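[Ribosomal protein bS18]-alanine N-acetyltransferase (Escherichia coli O157:H7, PDB 5ISV) probably transfers the acetyl group of acetyl-CoA to the N-terminal alanine of ribosomal protein bS18, as a member of the GNAT acetyltransferase family. Local coordinates at residues 1-11 with 42-51; 96-107 with 137-147. All coordinates share one frame; numbering follows the deposited sequence. Where two conformers were deposited one is given.

In the fold
Both contacts are antiparallel strand pairs in the single mixed sheet of this GNAT fold, on opposite sides of the chain's centre, with their own centres about 23 Å apart. Contact 1 joins edge strand 2-6 to strand 43-47, so much of it lies near the surface, and waters and side-chain amides supplement its backbone ladder. Contact 2 lies nearer the middle of the molecule and pairs strand 99-105 with strand 136-145; one of its faces is buried and apolar, while the other carries Glu103, the predicted proton acceptor. Helix 80-94 packs against side chains of both pairs. Amides dominate the polar chemistry of the first, a salt bridge and a carboxylate oxygen that accepts two hydrogen bonds that of the second.

Contact 1: residues 1-11 with 42-51; sequences MNTISSLETTD and NFQLTQNGKM
Leu7, just past strand 2-6, meets Met51 of the following strand 50-60, with Leu7 CD1 3.6 Å from Met51 CE and the two side chains crossing at about a right angle. The CG of Leu7 stands opposite its backbone N (chi1 179°), which carries CD1 over Gln44 CB as well; Leu7 also touches Leu12 and Ile56, and Met51 packs on Ala14, Ala15 and Ile18 of helix 12-22. A flexible methionine and a branched leucine suit such an irregular junction between sheet and helix. Gln44 runs out beside them, and its NE2 donates to Ser6 O at 3.0 Å, almost straight at 170° and within its own amide plane. The same NE2 lies 2.9 Å from Asp11 OD2. That oxygen accepts from Glu8 N through its anti lone pair, a bond that ties together the turn after strand 2-6.

Thr3 with Thr46 and Ser5 with Gln44 each exchange two backbone hydrogen bonds. On the face that looks to helix 80-94, Ile4 CG1 packs 3.9 Å from Leu45 CD1, while Phe43 sets its ring edge-to-face with His87. Beta-branched isoleucine fits the extended backbone here. The other face is wetter: one water joins Thr3 O, Ser5 OG and Thr46 OG1, small hydroxyl residues that tolerate both strand and solvent.

Toward the type I' turn from Gln47 to Lys50 the packing gives way to more exposed polar groups. Gln47 NE2 reaches a lone pair of Asn2 OD1 at 2.9 Å, the two side chains lying side by side, their amide planes 30° apart. Asn48 adopts the positive phi such a turn requires and offers OD1 to Met1 N at 2.9 Å, while its own N-H goes to Met1 O. The chemistry implies an edge strand whose ladder is reinforced by side-chain amide hydrogen bonds at the solvent end, and by apolar packing and the Gln44 amide at the other.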
loop_
_atom_site.group_PDB
_atom_site.type_symbol
_atom_site.label_atom_id
_atom_site.label_comp_id
_atom_site.label_asym_id
_atom_site.label_seq_id
_atom_site.Cartn_x
_atom_site.Cartn_y
_atom_site.Cartn_z
ATOM N N MET A 1 -21.136 -4.122 5.742
ATOM C CA MET A 1 -20.752 -2.680 5.971
ATOM C C MET A 1 -19.232 -2.599 6.129
ATOM O O MET A 1 -18.675 -3.300 6.965
ATOM C CB MET A 1 -21.420 -2.136 7.246
ATOM C CG MET A 1 -22.061 -0.761 7.119
ATOM S SD MET A 1 -20.876 0.595 7.058
ATOM C CE MET A 1 -21.711 1.751 8.146
ATOM N N ASN A 2 -18.596 -1.732 5.335
ATOM C CA ASN A 2 -17.162 -1.454 5.408
ATOM C C ASN A 2 -16.926 -0.001 5.837
ATOM O O ASN A 2 -17.649 0.916 5.400
ATOM C CB ASN A 2 -16.481 -1.691 4.053
ATOM C CG ASN A 2 -16.664 -3.119 3.502
ATOM O OD1 ASN A 2 -16.460 -4.113 4.198
ATOM N ND2 ASN A 2 -17.006 -3.218 2.217
ATOM N N THR A 3 -15.884 0.207 6.651
ATOM C CA THR A 3 -15.490 1.520 7.123
ATOM C C THR A 3 -13.979 1.636 6.987
ATOM O O THR A 3 -13.285 0.731 7.403
ATOM C CB THR A 3 -15.846 1.666 8.593
ATOM O OG1 THR A 3 -17.284 1.593 8.718
ATOM C CG2 THR A 3 -15.324 2.982 9.127
ATOM N N ILE A 4 -13.514 2.773 6.477
ATOM C CA ILE A 4 -12.040 3.030 6.342
ATOM C C ILE A 4 -11.693 4.112 7.351
ATOM O O ILE A 4 -12.393 5.126 7.452
ATOM C CB ILE A 4 -11.620 3.422 4.907
ATOM C CG1 ILE A 4 -11.929 2.281 3.926
ATOM C CG2 ILE A 4 -10.110 3.750 4.879
ATOM C CD1 ILE A 4 -11.739 2.602 2.449
ATOM N N SER A 5 -10.625 3.881 8.117
ATOM C CA SER A 5 -10.199 4.858 9.104
ATOM C C SER A 5 -8.684 4.773 9.281
ATOM O O SER A 5 -8.056 3.854 8.779
ATOM C CB SER A 5 -10.878 4.619 10.463
ATOM O OG SER A 5 -10.606 3.309 10.972
ATOM N N SER A 6 -8.136 5.712 10.041
ATOM C CA SER A 6 -6.720 5.664 10.409
ATOM C C SER A 6 -6.385 4.363 11.155
ATOM O O SER A 6 -7.175 3.876 11.972
ATOM C CB SER A 6 -6.338 6.884 11.248
ATOM O OG SER A 6 -5.005 6.783 11.683
ATOM N N LEU A 7 -5.222 3.790 10.857
ATOM C CA LEU A 7 -4.704 2.662 11.581
ATOM C C LEU A 7 -3.864 3.273 12.721
ATOM O O LEU A 7 -2.779 3.872 12.465
ATOM C CB LEU A 7 -3.859 1.745 10.668
ATOM C CG LEU A 7 -3.214 0.509 11.318
ATOM C CD1 LEU A 7 -4.206 -0.627 11.449
ATOM C CD2 LEU A 7 -1.975 0.026 10.579
ATOM N N GLU A 8 -4.322 3.112 13.960
ATOM C CA GLU A 8 -3.626 3.609 15.162
ATOM C C GLU A 8 -2.681 2.561 15.731
ATOM O O GLU A 8 -2.775 1.382 15.413
ATOM C CB GLU A 8 -4.644 3.969 16.257
ATOM C CG GLU A 8 -5.788 4.882 15.814
ATOM C CD GLU A 8 -5.315 6.237 15.318
ATOM O OE1 GLU A 8 -4.252 6.712 15.767
ATOM O OE2 GLU A 8 -6.017 6.847 14.491
ATOM N N THR A 9 -1.797 2.977 16.642
ATOM C CA THR A 9 -0.925 2.023 17.334
ATOM C C THR A 9 -1.662 0.818 17.978
ATOM O O THR A 9 -1.201 -0.334 17.907
ATOM C CB THR A 9 -0.097 2.767 18.413
ATOM O OG1 THR A 9 0.728 3.734 17.757
ATOM C CG2 THR A 9 0.781 1.816 19.217
ATOM N N THR A 10 -2.799 1.085 18.603
ATOM C CA THR A 10 -3.606 0.027 19.230
ATOM C C THR A 10 -4.315 -0.883 18.221
ATOM O O THR A 10 -4.882 -1.908 18.609
ATOM C CB THR A 10 -4.666 0.621 20.158
ATOM O OG1 THR A 10 -5.382 1.632 19.441
ATOM C CG2 THR A 10 -4.007 1.238 21.400
ATOM N N ASP A 11 -4.264 -0.507 16.937
ATOM C CA ASP A 11 -4.728 -1.341 15.839
ATOM C C ASP A 11 -3.650 -2.265 15.264
ATOM O O ASP A 11 -3.967 -3.175 14.500
ATOM C CB ASP A 11 -5.319 -0.490 14.712
ATOM C CG ASP A 11 -6.481 0.368 15.169
ATOM O OD1 ASP A 11 -7.407 -0.141 15.865
ATOM O OD2 ASP A 11 -6.487 1.569 14.826
ATOM N N ASN A 42 -1.228 5.690 7.589
ATOM C CA ASN A 42 -1.639 4.293 7.579
ATOM C C ASN A 42 -3.167 4.209 7.739
ATOM O O ASN A 42 -3.749 4.943 8.516
ATOM C CB ASN A 42 -0.979 3.572 8.768
ATOM C CG ASN A 42 0.539 3.490 8.607
ATOM O OD1 ASN A 42 1.036 3.649 7.500
ATOM N ND2 ASN A 42 1.260 3.219 9.673
ATOM N N PHE A 43 -3.749 3.254 7.045
ATOM C CA PHE A 43 -5.244 3.079 7.003
ATOM C C PHE A 43 -5.603 1.629 7.244
ATOM O O PHE A 43 -4.860 0.701 6.929
ATOM C CB PHE A 43 -5.799 3.524 5.631
ATOM C CG PHE A 43 -5.722 5.004 5.397
ATOM C CD1 PHE A 43 -6.502 5.895 6.153
ATOM C CD2 PHE A 43 -4.838 5.525 4.433
ATOM C CE1 PHE A 43 -6.443 7.248 5.958
ATOM C CE2 PHE A 43 -4.759 6.885 4.249
ATOM C CZ PHE A 43 -5.539 7.747 5.003
ATOM N N GLN A 44 -6.849 1.450 7.749
ATOM C CA GLN A 44 -7.436 0.122 7.935
ATOM C C GLN A 44 -8.851 0.154 7.365
ATOM O O GLN A 44 -9.449 1.232 7.266
ATOM C CB GLN A 44 -7.498 -0.219 9.420
ATOM C CG GLN A 44 -8.332 0.774 10.250
ATOM C CD GLN A 44 -8.590 0.322 11.667
ATOM O OE1 GLN A 44 -8.950 -0.822 11.894
ATOM N NE2 GLN A 44 -8.389 1.210 12.626
ATOM N N LEU A 45 -9.271 -1.005 6.884
ATOM C CA LEU A 45 -10.681 -1.173 6.442
ATOM C C LEU A 45 -11.277 -2.236 7.338
ATOM O O LEU A 45 -10.735 -3.321 7.517
ATOM C CB LEU A 45 -10.713 -1.603 4.980
ATOM C CG LEU A 45 -12.108 -1.692 4.355
ATOM C CD1 LEU A 45 -12.085 -1.434 2.870
ATOM C CD2 LEU A 45 -12.795 -3.033 4.637
ATOM N N THR A 46 -12.426 -1.914 7.936
ATOM C CA THR A 46 -13.109 -2.833 8.838
ATOM C C THR A 46 -14.431 -3.220 8.141
ATOM O O THR A 46 -15.084 -2.383 7.520
ATOM C CB THR A 46 -13.378 -2.170 10.181
ATOM O OG1 THR A 46 -14.185 -1.018 9.979
ATOM C CG2 THR A 46 -12.174 -1.801 10.944
ATOM N N GLN A 47 -14.743 -4.505 8.186
ATOM C CA GLN A 47 -16.026 -5.014 7.674
ATOM C C GLN A 47 -16.741 -5.628 8.862
ATOM O O GLN A 47 -16.252 -6.548 9.531
ATOM C CB GLN A 47 -15.828 -6.079 6.609
ATOM C CG GLN A 47 -17.175 -6.570 6.095
ATOM C CD GLN A 47 -17.035 -7.520 4.942
ATOM O OE1 GLN A 47 -17.273 -8.728 5.089
ATOM N NE2 GLN A 47 -16.700 -7.000 3.790
ATOM N N ASN A 48 -17.973 -5.158 9.093
ATOM C CA ASN A 48 -18.846 -5.654 10.167
ATOM C C ASN A 48 -18.104 -5.863 11.476
ATOM O O ASN A 48 -18.177 -6.921 12.129
ATOM C CB ASN A 48 -19.549 -6.884 9.651
ATOM C CG ASN A 48 -20.436 -6.563 8.436
ATOM O OD1 ASN A 48 -20.955 -5.434 8.279
ATOM N ND2 ASN A 48 -20.604 -7.542 7.575
ATOM N N GLY A 49 -17.350 -4.808 11.832
ATOM C CA GLY A 49 -16.701 -4.709 13.116
ATOM C C GLY A 49 -15.337 -5.332 13.231
ATOM O O GLY A 49 -14.664 -5.156 14.283
ATOM N N LYS A 50 -14.895 -6.050 12.195
ATOM C CA LYS A 50 -13.610 -6.736 12.249
ATOM C C LYS A 50 -12.660 -6.095 11.231
ATOM O O LYS A 50 -13.044 -5.793 10.078
ATOM C CB LYS A 50 -13.796 -8.211 11.876
ATOM C CG LYS A 50 -14.822 -8.931 12.740
ATOM C CD LYS A 50 -14.349 -9.002 14.173
ATOM C CE LYS A 50 -15.346 -9.787 15.005
ATOM N NZ LYS A 50 -14.714 -10.171 16.279
ATOM N N MET A 51 -11.390 -5.872 11.621
ATOM C CA MET A 51 -10.443 -5.397 10.622
ATOM C C MET A 51 -10.308 -6.427 9.513
ATOM O O MET A 51 -10.128 -7.608 9.794
ATOM C CB MET A 51 -9.107 -5.149 11.270
ATOM C CG MET A 51 -8.152 -4.407 10.310
ATOM S SD MET A 51 -6.436 -4.226 10.863
ATOM C CE MET A 51 -6.666 -3.171 12.288
HETATM O O HOH W 1 -12.142 1.362 9.973
HETATM O O HOH W 2 -3.821 7.666 8.960
HETATM O O HOH W 3 -0.054 3.208 12.417
#

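Contact 2: residues 96-107 with 137-147; sequences GVATLWLEVRAS and EDAIIMALPIS
In the GNAT fold the strand that bears the predicted catalytic base pairs with a late antiparallel strand, and here these are strands 99-105 and 136-145. Alternate pairs, Leu100 with Leu144, Leu102 with Met142 and Val104 with Ile140, each exchange two backbone hydrogen bonds. Their side chains fill the buried face: Leu102 CD1 lies 3.9 Å from Met142 CB, the two chains side by side, and Leu100 and Leu144 both touch Ile89 of helix 80-94. Aliphatic residues suit this enclosed layer.

The other face is mixed. Ala143 CB sits over the six-membered ring of Trp101, 3.8 Å from its centroid and 13° off the normal, a CH-pi contact; Ile141 CG2 comes to the ring's edge instead. Ile141 also runs alongside Glu103, its CD1 3.5 Å from Glu103 CG. This apolar flank, together with the salt bridge from Glu103 OE2 to Arg126, probably helps to fix the carboxylate.

At the Ser147 end, the hydroxyl OG donates to Val97 O at 2.7 Å from above the carbonyl plane, and a water links Ala98 O to Ser147 O. At the far end, Glu137 is long enough to serve two partners. OE1 forms a salt bridge with Arg105 NH1 at 2.9 Å through its anti lone pair, lying at the guanidinium's edge, while Pro131 O takes a second bond from NH1 and Phe25 makes a cation-pi contact with Arg105. OE2 accepts both the N and the OG of Ser107, the hydroxyl meeting its syn lone pair at 2.7 Å.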
loop_
_atom_site.group_PDB
_atom_site.type_symbol
_atom_site.label_atom_id
_atom_site.label_comp_id
_atom_site.label_asym_id
_atom_site.label_seq_id
_atom_site.Cartn_x
_atom_site.Cartn_y
_atom_site.Cartn_z
ATOM N N GLY A 96 -1.776 17.067 -1.962
ATOM C CA GLY A 96 -0.865 17.555 -2.990
ATOM C C GLY A 96 0.320 16.647 -3.229
ATOM O O GLY A 96 1.286 17.051 -3.867
ATOM N N VAL A 97 0.248 15.396 -2.794
ATOM C CA VAL A 97 1.359 14.456 -2.988
ATOM C C VAL A 97 1.510 14.160 -4.474
ATOM O O VAL A 97 0.519 13.992 -5.196
ATOM C CB VAL A 97 1.096 13.166 -2.179
ATOM C CG1 VAL A 97 1.973 12.005 -2.584
ATOM C CG2 VAL A 97 1.215 13.456 -0.685
ATOM N N ALA A 98 2.749 14.178 -4.952
ATOM C CA ALA A 98 3.024 14.046 -6.383
ATOM C C ALA A 98 2.972 12.634 -6.923
ATOM O O ALA A 98 2.480 12.418 -8.036
ATOM C CB ALA A 98 4.373 14.647 -6.689
ATOM N N THR A 99 3.527 11.678 -6.180
ATOM C CA THR A 99 3.583 10.287 -6.628
ATOM C C THR A 99 3.365 9.357 -5.468
ATOM O O THR A 99 3.578 9.749 -4.305
ATOM C CB THR A 99 4.953 9.940 -7.258
ATOM O OG1 THR A 99 5.979 10.238 -6.302
ATOM C CG2 THR A 99 5.199 10.720 -8.541
ATOM N N LEU A 100 2.874 8.158 -5.809
ATOM C CA LEU A 100 2.827 7.010 -4.906
ATOM C C LEU A 100 3.630 5.867 -5.564
ATOM O O LEU A 100 3.366 5.488 -6.694
ATOM C CB LEU A 100 1.375 6.590 -4.643
ATOM C CG LEU A 100 1.156 5.280 -3.903
ATOM C CD1 LEU A 100 1.726 5.338 -2.477
ATOM C CD2 LEU A 100 -0.350 5.000 -3.798
ATOM N N TRP A 101 4.520 5.274 -4.796
ATOM C CA TRP A 101 5.393 4.173 -5.226
ATOM C C TRP A 101 5.070 2.902 -4.450
ATOM O O TRP A 101 4.698 2.959 -3.283
ATOM C CB TRP A 101 6.870 4.529 -4.884
ATOM C CG TRP A 101 7.358 5.715 -5.558
ATOM C CD1 TRP A 101 7.167 7.023 -5.191
ATOM C CD2 TRP A 101 8.107 5.737 -6.771
ATOM N NE1 TRP A 101 7.739 7.851 -6.116
ATOM C CE2 TRP A 101 8.310 7.086 -7.105
ATOM C CE3 TRP A 101 8.603 4.747 -7.629
ATOM C CZ2 TRP A 101 9.055 7.473 -8.227
ATOM C CZ3 TRP A 101 9.339 5.145 -8.772
ATOM C CH2 TRP A 101 9.540 6.481 -9.060
ATOM N N LEU A 102 5.260 1.772 -5.084
ATOM C CA LEU A 102 5.162 0.467 -4.397
ATOM C C LEU A 102 6.068 -0.536 -5.056
ATOM O O LEU A 102 6.595 -0.289 -6.151
ATOM C CB LEU A 102 3.704 -0.085 -4.376
ATOM C CG LEU A 102 3.040 -0.357 -5.722
ATOM C CD1 LEU A 102 3.432 -1.689 -6.364
ATOM C CD2 LEU A 102 1.512 -0.340 -5.554
ATOM N N GLU A 103 6.259 -1.664 -4.389
ATOM C CA GLU A 103 7.071 -2.752 -4.886
ATOM C C GLU A 103 6.225 -4.029 -4.821
ATOM O O GLU A 103 5.497 -4.231 -3.826
ATOM C CB GLU A 103 8.275 -2.903 -3.961
ATOM C CG GLU A 103 9.577 -3.052 -4.635
ATOM C CD GLU A 103 10.761 -2.828 -3.710
ATOM O OE1 GLU A 103 10.653 -3.082 -2.502
ATOM O OE2 GLU A 103 11.810 -2.397 -4.206
ATOM N N VAL A 104 6.279 -4.850 -5.854
ATOM C CA VAL A 104 5.474 -6.060 -5.907
ATOM C C VAL A 104 6.290 -7.205 -6.478
ATOM O O VAL A 104 7.044 -7.038 -7.435
ATOM C CB VAL A 104 4.146 -5.804 -6.702
ATOM C CG1 VAL A 104 4.400 -5.261 -8.083
ATOM C CG2 VAL A 104 3.274 -7.050 -6.802
ATOM N N ARG A 105 6.188 -8.380 -5.883
ATOM C CA ARG A 105 6.754 -9.604 -6.430
ATOM C C ARG A 105 6.287 -9.842 -7.851
ATOM O O ARG A 105 5.083 -9.782 -8.126
ATOM C CB ARG A 105 6.381 -10.786 -5.529
ATOM C CG ARG A 105 7.187 -10.796 -4.269
ATOM C CD ARG A 105 6.582 -11.637 -3.168
ATOM N NE ARG A 105 7.450 -11.749 -2.017
ATOM C CZ ARG A 105 8.425 -12.648 -1.873
ATOM N NH1 ARG A 105 8.673 -13.546 -2.820
ATOM N NH2 ARG A 105 9.170 -12.639 -0.772
ATOM N N ALA A 106 7.208 -10.139 -8.762
ATOM C CA ALA A 106 6.867 -10.290 -10.183
ATOM C C ALA A 106 5.829 -11.392 -10.469
ATOM O O ALA A 106 5.130 -11.339 -11.474
ATOM C CB ALA A 106 8.125 -10.556 -10.971
ATOM N N SER A 107 5.765 -12.403 -9.598
ATOM C CA SER A 107 4.836 -13.517 -9.815
ATOM C C SER A 107 3.394 -13.152 -9.482
ATOM O O SER A 107 2.494 -13.928 -9.817
ATOM C CB SER A 107 5.225 -14.720 -8.980
ATOM O OG SER A 107 5.255 -14.394 -7.603
ATOM N N GLU A 137 13.026 -14.170 -6.798
ATOM C CA GLU A 137 12.187 -13.568 -7.840
ATOM C C GLU A 137 12.361 -12.058 -7.867
ATOM O O GLU A 137 12.769 -11.435 -6.870
ATOM C CB GLU A 137 10.694 -13.964 -7.685
ATOM C CG GLU A 137 9.900 -13.281 -6.578
ATOM C CD GLU A 137 8.408 -13.599 -6.637
ATOM O OE1 GLU A 137 7.827 -13.766 -5.558
ATOM O OE2 GLU A 137 7.837 -13.638 -7.746
ATOM N N ASP A 138 12.050 -11.485 -9.017
ATOM C CA ASP A 138 12.189 -10.067 -9.225
ATOM C C ASP A 138 11.140 -9.289 -8.439
ATOM O O ASP A 138 10.018 -9.785 -8.142
ATOM C CB ASP A 138 12.056 -9.718 -10.702
ATOM C CG ASP A 138 13.161 -10.327 -11.597
ATOM O OD1 ASP A 138 14.153 -10.933 -11.121
ATOM O OD2 ASP A 138 12.980 -10.221 -12.823
ATOM N N ALA A 139 11.497 -8.068 -8.105
ATOM C CA ALA A 139 10.587 -7.031 -7.638
ATOM C C ALA A 139 10.282 -6.099 -8.788
ATOM O O ALA A 139 11.151 -5.799 -9.607
ATOM C CB ALA A 139 11.225 -6.252 -6.513
ATOM N N ILE A 140 9.022 -5.690 -8.907
ATOM C CA ILE A 140 8.630 -4.673 -9.869
ATOM C C ILE A 140 8.356 -3.450 -9.050
ATOM O O ILE A 140 7.520 -3.509 -8.121
ATOM C CB ILE A 140 7.342 -5.040 -10.664
ATOM C CG1 ILE A 140 7.429 -6.443 -11.269
ATOM C CG2 ILE A 140 7.060 -3.990 -11.723
ATOM C CD1 ILE A 140 8.572 -6.660 -12.218
ATOM N N ILE A 141 8.986 -2.344 -9.354
ATOM C CA ILE A 141 8.736 -1.062 -8.722
ATOM C C ILE A 141 7.740 -0.363 -9.625
ATOM O O ILE A 141 7.959 -0.215 -10.824
ATOM C CB ILE A 141 10.020 -0.208 -8.576
ATOM C CG1 ILE A 141 10.953 -0.855 -7.567
ATOM C CG2 ILE A 141 9.686 1.168 -8.030
ATOM C CD1 ILE A 141 11.143 -2.339 -7.656
ATOM N N MET A 142 6.613 0.035 -9.045
ATOM C CA MET A 142 5.583 0.768 -9.774
ATOM C C MET A 142 5.368 2.161 -9.196
ATOM O O MET A 142 5.481 2.373 -7.969
ATOM C CB MET A 142 4.273 -0.044 -9.800
ATOM C CG MET A 142 4.459 -1.505 -10.187
ATOM S SD MET A 142 2.909 -2.382 -10.437
ATOM C CE MET A 142 2.457 -1.754 -12.032
ATOM N N ALA A 143 5.001 3.087 -10.079
ATOM C CA ALA A 143 4.743 4.486 -9.701
ATOM C C ALA A 143 3.392 4.982 -10.251
ATOM O O ALA A 143 3.042 4.718 -11.389
ATOM C CB ALA A 143 5.884 5.384 -10.216
ATOM N N LEU A 144 2.674 5.717 -9.418
ATOM C CA LEU A 144 1.443 6.364 -9.786
ATOM C C LEU A 144 1.583 7.881 -9.610
ATOM O O LEU A 144 1.734 8.368 -8.508
ATOM C CB LEU A 144 0.327 5.843 -8.916
ATOM C CG LEU A 144 -1.004 6.587 -9.129
ATOM C CD1 LEU A 144 -1.592 6.336 -10.503
ATOM C CD2 LEU A 144 -2.023 6.169 -8.074
ATOM N N PRO A 145 1.533 8.624 -10.717
ATOM C CA PRO A 145 1.418 10.089 -10.598
ATOM C C PRO A 145 0.045 10.441 -10.001
ATOM O O PRO A 145 -0.938 9.861 -10.424
ATOM C CB PRO A 145 1.585 10.582 -12.042
ATOM C CG PRO A 145 2.269 9.457 -12.721
ATOM C CD PRO A 145 1.728 8.200 -12.102
ATOM N N ILE A 146 0.027 11.366 -9.058
ATOM C CA ILE A 146 -1.187 11.795 -8.413
ATOM C C ILE A 146 -1.447 13.270 -8.713
ATOM O O ILE A 146 -2.261 13.592 -9.561
ATOM C CB ILE A 146 -1.148 11.446 -6.900
ATOM C CG1 ILE A 146 -1.110 9.908 -6.784
ATOM C CG2 ILE A 146 -2.384 11.986 -6.161
ATOM C CD1 ILE A 146 -1.079 9.373 -5.379
ATOM N N SER A 147 -0.752 14.179 -8.039
ATOM C CA SER A 147 -1.086 15.592 -8.106
ATOM C C SER A 147 -0.358 16.311 -9.268
ATOM O O SER A 147 0.791 15.982 -9.663
ATOM C CB SER A 147 -0.780 16.294 -6.775
ATOM O OG SER A 147 -1.512 15.673 -5.703
HETATM O O HOH W 4 2.677 13.902 -10.373
#